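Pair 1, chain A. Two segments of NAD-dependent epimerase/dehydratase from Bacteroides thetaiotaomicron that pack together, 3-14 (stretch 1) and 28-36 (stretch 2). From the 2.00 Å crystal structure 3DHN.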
# COMPACT_ATOMS: atom_id res chain seq x y z
N LYS A 3 9.76 -18.82 5.66
CA LYS A 3 8.86 -17.69 6.06
C LYS A 3 9.50 -16.35 5.73
O LYS A 3 10.71 -16.27 5.47
CB LYS A 3 8.57 -17.76 7.57
N VAL A 4 8.70 -15.30 5.73
CA VAL A 4 9.20 -13.97 5.42
C VAL A 4 9.85 -13.37 6.67
O VAL A 4 9.24 -13.32 7.73
CB VAL A 4 8.08 -13.04 4.92
CG1 VAL A 4 8.59 -11.61 4.81
CG2 VAL A 4 7.57 -13.53 3.57
N LYS A 5 11.10 -12.92 6.52
CA LYS A 5 11.82 -12.32 7.64
C LYS A 5 12.38 -10.94 7.30
O LYS A 5 12.21 -9.99 8.05
CB LYS A 5 12.96 -13.24 8.09
CG LYS A 5 12.48 -14.55 8.74
CD LYS A 5 13.66 -15.48 9.06
CE LYS A 5 14.61 -14.86 10.09
NZ LYS A 5 15.80 -15.72 10.33
N LYS A 6 13.06 -10.84 6.15
CA LYS A 6 13.64 -9.57 5.73
C LYS A 6 12.79 -8.88 4.67
O LYS A 6 12.44 -9.48 3.65
CB LYS A 6 15.05 -9.79 5.18
CG LYS A 6 16.15 -9.77 6.24
CD LYS A 6 17.52 -9.73 5.58
CE LYS A 6 17.67 -8.50 4.69
NZ LYS A 6 18.91 -8.54 3.85
N ILE A 7 12.47 -7.61 4.92
CA ILE A 7 11.65 -6.84 4.00
C ILE A 7 12.14 -5.41 3.79
O ILE A 7 12.88 -4.86 4.62
CB ILE A 7 10.18 -6.75 4.49
CG1 ILE A 7 10.08 -5.82 5.71
CG2 ILE A 7 9.66 -8.13 4.87
CD1 ILE A 7 8.67 -5.64 6.24
N VAL A 8 11.71 -4.82 2.68
CA VAL A 8 12.04 -3.45 2.36
C VAL A 8 10.72 -2.68 2.31
O VAL A 8 9.75 -3.15 1.71
CB VAL A 8 12.70 -3.33 0.98
CG1 VAL A 8 13.12 -1.88 0.74
CG2 VAL A 8 13.89 -4.27 0.89
N LEU A 9 10.69 -1.51 2.93
CA LEU A 9 9.49 -0.68 2.94
C LEU A 9 9.83 0.60 2.20
O LEU A 9 10.59 1.44 2.71
CB LEU A 9 9.08 -0.37 4.38
CG LEU A 9 7.60 -0.24 4.77
CD1 LEU A 9 7.53 0.50 6.10
CD2 LEU A 9 6.80 0.51 3.72
N ILE A 10 9.28 0.76 1.01
CA ILE A 10 9.53 1.96 0.21
C ILE A 10 8.50 3.05 0.52
O ILE A 10 7.29 2.83 0.41
CB ILE A 10 9.51 1.63 -1.30
CG1 ILE A 10 10.65 0.66 -1.63
CG2 ILE A 10 9.63 2.91 -2.12
CD1 ILE A 10 10.67 0.19 -3.07
N GLY A 11 9.00 4.21 0.92
CA GLY A 11 8.13 5.31 1.27
C GLY A 11 7.64 5.14 2.69
O GLY A 11 6.45 5.30 2.99
N ALA A 12 8.58 4.80 3.58
CA ALA A 12 8.27 4.59 4.99
C ALA A 12 8.05 5.89 5.74
O ALA A 12 8.58 6.08 6.84
CB ALA A 12 9.39 3.78 5.65
N SER A 13 7.26 6.79 5.16
CA SER A 13 6.97 8.08 5.78
C SER A 13 5.48 8.41 5.64
O SER A 13 4.75 7.70 4.96
CB SER A 13 7.81 9.17 5.12
OG SER A 13 7.51 9.23 3.74
N GLY A 14 5.05 9.49 6.29
CA GLY A 14 3.65 9.87 6.24
C GLY A 14 2.83 9.04 7.22
O GLY A 14 3.37 8.17 7.91
N GLY A 28 8.46 -8.43 14.86
CA GLY A 28 9.67 -9.20 14.61
C GLY A 28 10.33 -9.19 13.25
O GLY A 28 11.23 -10.00 13.02
N PHE A 29 9.92 -8.29 12.37
CA PHE A 29 10.52 -8.24 11.04
C PHE A 29 11.76 -7.35 10.99
O PHE A 29 11.86 -6.35 11.70
CB PHE A 29 9.50 -7.73 10.03
CG PHE A 29 8.42 -8.72 9.71
CD1 PHE A 29 8.63 -9.70 8.74
CD2 PHE A 29 7.22 -8.70 10.40
CE1 PHE A 29 7.65 -10.66 8.47
CE2 PHE A 29 6.23 -9.66 10.14
CZ PHE A 29 6.45 -10.63 9.17
N GLU A 30 12.70 -7.74 10.13
CA GLU A 30 13.92 -6.96 9.94
C GLU A 30 13.57 -6.05 8.76
O GLU A 30 13.30 -6.52 7.66
CB GLU A 30 15.09 -7.89 9.62
CG GLU A 30 15.18 -9.04 10.62
CD GLU A 30 16.60 -9.32 11.06
OE1 GLU A 30 17.32 -10.05 10.35
OE2 GLU A 30 17.00 -8.80 12.13
N VAL A 31 13.57 -4.75 9.00
CA VAL A 31 13.15 -3.82 7.97
C VAL A 31 14.15 -2.80 7.45
O VAL A 31 14.92 -2.22 8.22
CB VAL A 31 11.90 -3.02 8.46
CG1 VAL A 31 11.28 -2.22 7.32
CG2 VAL A 31 10.88 -3.96 9.08
N THR A 32 14.13 -2.60 6.14
CA THR A 32 14.97 -1.59 5.51
C THR A 32 13.98 -0.54 5.01
O THR A 32 13.26 -0.75 4.02
CB THR A 32 15.77 -2.14 4.32
OG1 THR A 32 16.69 -3.13 4.78
CG2 THR A 32 16.55 -1.02 3.64
N ALA A 33 13.91 0.59 5.71
CA ALA A 33 13.01 1.67 5.35
C ALA A 33 13.69 2.63 4.39
O ALA A 33 14.80 3.08 4.65
CB ALA A 33 12.55 2.41 6.60
N VAL A 34 13.02 2.94 3.29
CA VAL A 34 13.56 3.86 2.30
C VAL A 34 12.72 5.12 2.30
O VAL A 34 11.51 5.07 2.04
CB VAL A 34 13.55 3.24 0.89
CG1 VAL A 34 14.38 4.09 -0.05
CG2 VAL A 34 14.10 1.81 0.95
N VAL A 35 13.35 6.26 2.58
CA VAL A 35 12.64 7.54 2.64
C VAL A 35 13.46 8.67 2.04
O VAL A 35 14.66 8.52 1.81
CB VAL A 35 12.33 7.90 4.10
CG1 VAL A 35 11.40 6.87 4.71
CG2 VAL A 35 13.64 7.99 4.90
N ARG A 36 12.82 9.81 1.78
CA ARG A 36 13.52 10.96 1.23
C ARG A 36 14.23 11.75 2.31
O ARG A 36 15.26 12.37 2.05
CB ARG A 36 12.55 11.91 0.51
CG ARG A 36 12.36 11.62 -0.98
CD ARG A 36 11.52 12.71 -1.64
NE ARG A 36 11.12 12.35 -3.00
CZ ARG A 36 10.39 13.12 -3.80
NH1 ARG A 36 9.97 14.31 -3.39
NH2 ARG A 36 10.06 12.69 -5.02
O HOH W 1 15.61 -5.62 5.47
O HOH W 2 9.53 9.07 1.74

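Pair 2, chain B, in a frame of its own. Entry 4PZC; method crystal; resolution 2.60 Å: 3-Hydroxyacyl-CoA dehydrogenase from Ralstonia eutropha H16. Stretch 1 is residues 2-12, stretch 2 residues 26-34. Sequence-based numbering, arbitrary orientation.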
# COMPACT_ATOMS: atom_id res chain seq x y z
N SER B 2 37.13 -7.45 11.59
CA SER B 2 35.71 -7.47 12.01
C SER B 2 35.17 -6.03 12.15
O SER B 2 35.87 -5.07 11.83
CB SER B 2 35.58 -8.25 13.34
OG SER B 2 34.39 -9.01 13.39
N ILE B 3 33.92 -5.90 12.60
CA ILE B 3 33.35 -4.61 13.00
C ILE B 3 32.77 -4.72 14.41
O ILE B 3 31.74 -5.36 14.60
CB ILE B 3 32.20 -4.15 12.07
CG1 ILE B 3 32.72 -3.81 10.67
CG2 ILE B 3 31.50 -2.91 12.64
CD1 ILE B 3 31.62 -3.47 9.68
N ARG B 4 33.43 -4.11 15.39
CA ARG B 4 32.86 -3.99 16.74
C ARG B 4 32.68 -2.53 17.21
O ARG B 4 32.06 -2.28 18.26
CB ARG B 4 33.69 -4.83 17.75
CG ARG B 4 33.18 -6.26 17.94
CD ARG B 4 34.06 -7.15 18.84
NE ARG B 4 34.95 -6.42 19.75
CZ ARG B 4 34.61 -5.91 20.94
NH1 ARG B 4 33.37 -6.02 21.42
NH2 ARG B 4 35.52 -5.26 21.66
N THR B 5 33.18 -1.58 16.42
CA THR B 5 33.07 -0.16 16.75
C THR B 5 32.56 0.68 15.57
O THR B 5 33.26 0.82 14.56
CB THR B 5 34.42 0.41 17.18
OG1 THR B 5 34.95 -0.40 18.23
CG2 THR B 5 34.26 1.85 17.69
N VAL B 6 31.38 1.28 15.75
CA VAL B 6 30.67 2.04 14.71
C VAL B 6 30.64 3.55 14.96
O VAL B 6 30.01 4.03 15.92
CB VAL B 6 29.20 1.58 14.60
CG1 VAL B 6 28.35 2.55 13.78
CG2 VAL B 6 29.14 0.17 14.02
N GLY B 7 31.28 4.29 14.05
CA GLY B 7 31.14 5.74 14.00
C GLY B 7 29.72 6.17 13.64
O GLY B 7 29.05 5.52 12.83
N ILE B 8 29.26 7.25 14.27
CA ILE B 8 28.02 7.92 13.89
C ILE B 8 28.24 9.42 13.88
O ILE B 8 28.63 9.98 14.90
CB ILE B 8 26.88 7.62 14.87
CG1 ILE B 8 26.57 6.13 14.84
CG2 ILE B 8 25.63 8.43 14.51
CD1 ILE B 8 25.40 5.72 15.70
N VAL B 9 27.99 10.07 12.75
CA VAL B 9 27.94 11.52 12.74
C VAL B 9 26.49 11.94 12.78
O VAL B 9 25.70 11.53 11.93
CB VAL B 9 28.63 12.16 11.51
CG1 VAL B 9 28.37 13.66 11.46
CG2 VAL B 9 30.13 11.91 11.55
N GLY B 10 26.14 12.76 13.76
CA GLY B 10 24.77 13.20 13.97
C GLY B 10 24.21 12.49 15.18
O GLY B 10 24.23 11.26 15.26
N ALA B 11 23.72 13.28 16.12
CA ALA B 11 23.11 12.76 17.34
C ALA B 11 21.62 13.09 17.41
O ALA B 11 21.01 12.91 18.46
CB ALA B 11 23.83 13.32 18.54
N GLY B 12 21.03 13.56 16.31
CA GLY B 12 19.58 13.76 16.21
C GLY B 12 18.83 12.44 16.15
O GLY B 12 19.34 11.40 16.57
N GLY B 26 25.23 -4.85 21.87
CA GLY B 26 26.56 -4.84 22.45
C GLY B 26 27.63 -4.32 21.51
O GLY B 26 28.74 -4.85 21.47
N LEU B 27 27.32 -3.27 20.76
CA LEU B 27 28.29 -2.71 19.81
C LEU B 27 28.79 -1.33 20.24
O LEU B 27 28.01 -0.52 20.76
CB LEU B 27 27.70 -2.64 18.41
CG LEU B 27 27.69 -3.94 17.60
CD1 LEU B 27 27.14 -3.67 16.21
CD2 LEU B 27 29.08 -4.56 17.53
N ASN B 28 30.08 -1.08 20.02
CA ASN B 28 30.74 0.13 20.49
C ASN B 28 30.45 1.26 19.54
O ASN B 28 30.71 1.14 18.34
CB ASN B 28 32.24 -0.07 20.58
CG ASN B 28 32.61 -1.33 21.31
OD1 ASN B 28 33.21 -2.24 20.73
ND2 ASN B 28 32.20 -1.42 22.59
N VAL B 29 29.91 2.36 20.06
CA VAL B 29 29.49 3.48 19.23
C VAL B 29 30.20 4.77 19.60
O VAL B 29 30.08 5.25 20.72
CB VAL B 29 27.97 3.74 19.37
CG1 VAL B 29 27.56 4.92 18.51
CG2 VAL B 29 27.17 2.51 18.99
N VAL B 30 30.93 5.34 18.64
CA VAL B 30 31.44 6.70 18.75
C VAL B 30 30.43 7.66 18.09
O VAL B 30 30.30 7.66 16.86
CB VAL B 30 32.84 6.83 18.08
CG1 VAL B 30 33.33 8.27 18.09
CG2 VAL B 30 33.85 5.93 18.76
N MET B 31 29.71 8.45 18.89
CA MET B 31 28.63 9.29 18.34
C MET B 31 28.95 10.77 18.41
O MET B 31 28.81 11.39 19.47
CB MET B 31 27.31 9.03 19.07
CG MET B 31 26.09 9.54 18.30
SD MET B 31 24.84 10.37 19.31
CE MET B 31 24.25 9.03 20.32
N VAL B 32 29.34 11.35 17.28
CA VAL B 32 29.81 12.73 17.22
C VAL B 32 28.66 13.69 16.91
O VAL B 32 27.63 13.27 16.40
CB VAL B 32 30.95 12.88 16.19
CG1 VAL B 32 31.66 14.22 16.35
CG2 VAL B 32 31.95 11.74 16.32
N ASP B 33 28.81 14.97 17.25
CA ASP B 33 27.86 16.04 16.86
C ASP B 33 28.46 17.38 17.32
O ASP B 33 29.31 17.40 18.20
CB ASP B 33 26.45 15.82 17.45
CG ASP B 33 25.34 16.60 16.70
OD1 ASP B 33 25.57 17.75 16.31
OD2 ASP B 33 24.23 16.07 16.53
N ILE B 34 28.02 18.49 16.72
CA ILE B 34 28.72 19.78 16.86
C ILE B 34 28.77 20.41 18.26
O ILE B 34 29.73 21.11 18.55
CB ILE B 34 28.26 20.85 15.83
CG1 ILE B 34 26.73 21.07 15.90
CG2 ILE B 34 28.75 20.48 14.43
CD1 ILE B 34 26.25 22.25 15.09
O HOH W 3 31.27 -4.92 20.10

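In both pairs two parallel strands lie side by side, 6-10 with 30-34 in pair 1 and 5-9 with 28-32 in pair 2. Their axes approach to 4.7 and 4.6 Å and cross at -21° and -19°, and 14 central residues superpose with an RMSD of 0.5 Å. The backbone ladder is the same: residues of the first strand spaced two apart offer both N and O to the second. In pair 1, L9(A) N donates to T32(A) O and L9(A) O accepts from V34(A) N, both at 2.9 Å; in pair 2 the matched I8(B) N donates to V30(B) O and I8(B) O accepts from V32(B) N, both at 2.8 Å. Because these bonds use only main-chain atoms, the side chains are free to differ.

On the face carrying I7(A), V31(A), L9(A) and A33(A), the volume is distributed differently in the two pairs. I7(A) reaches V31(A) (CG1 to CG2, 3.9 Å), whereas its match V6(B) is shorter by a methyl. At the next position on this face, I8(B) brings CD1 to 3.6 Å from V29(B) CG1, while L9(A) meets V31(A) through CB, 4.1 Å from CG1. The small A33(A) packs CB against A12(A) CB at 3.6 Å; its match M31(B), long and flexible, instead places SD 3.2 Å from A11(B) CB.

On the other face, V8(A) CG1 lies 3.8 Å from V34(A) CG2. Its match G7(B) has no side chain to make such a contact. The backbone approach is common to both pairs, with V8(A) CA 3.4 Å from T32(A) O and G7(B) CA 3.5 Å from V30(B) O. The matched T32(A) and V30(B) are both beta-branched, a shape well suited to extended strands; T32(A) OG1 also hydrogen-bonds a water at 2.8 Å, and that water donates to I7(A) O at 3.0 Å.

Before the strands, F29(A) and L27(B) fill matching places with apolar bulk. Both side chains lie against the same carbonyl, F29(A) CD1 3.7 Å from K5(A) O and L27(B) CD2 3.8 Å from R4(B) O; the ring in addition brings CE1 to 3.9 Å from V4(A) CG1.

After the first strand, G11(A) and G10(B) both have positive phi, which suits glycine; at G10(B) a CB would also jam against the preceding carbonyl. Here the solutions diverge. A12(A) N makes a weak 3.3 Å bond to V34(A) O, and A12(A) CB packs 3.8 Å from V35(A) CG1. In pair 2 the matched D33(B) turns its carboxylate inward, and OD2 accepts from A11(B) N at 2.9 Å. Valine thus closes this end by apolar contact, aspartate by capturing a backbone NH.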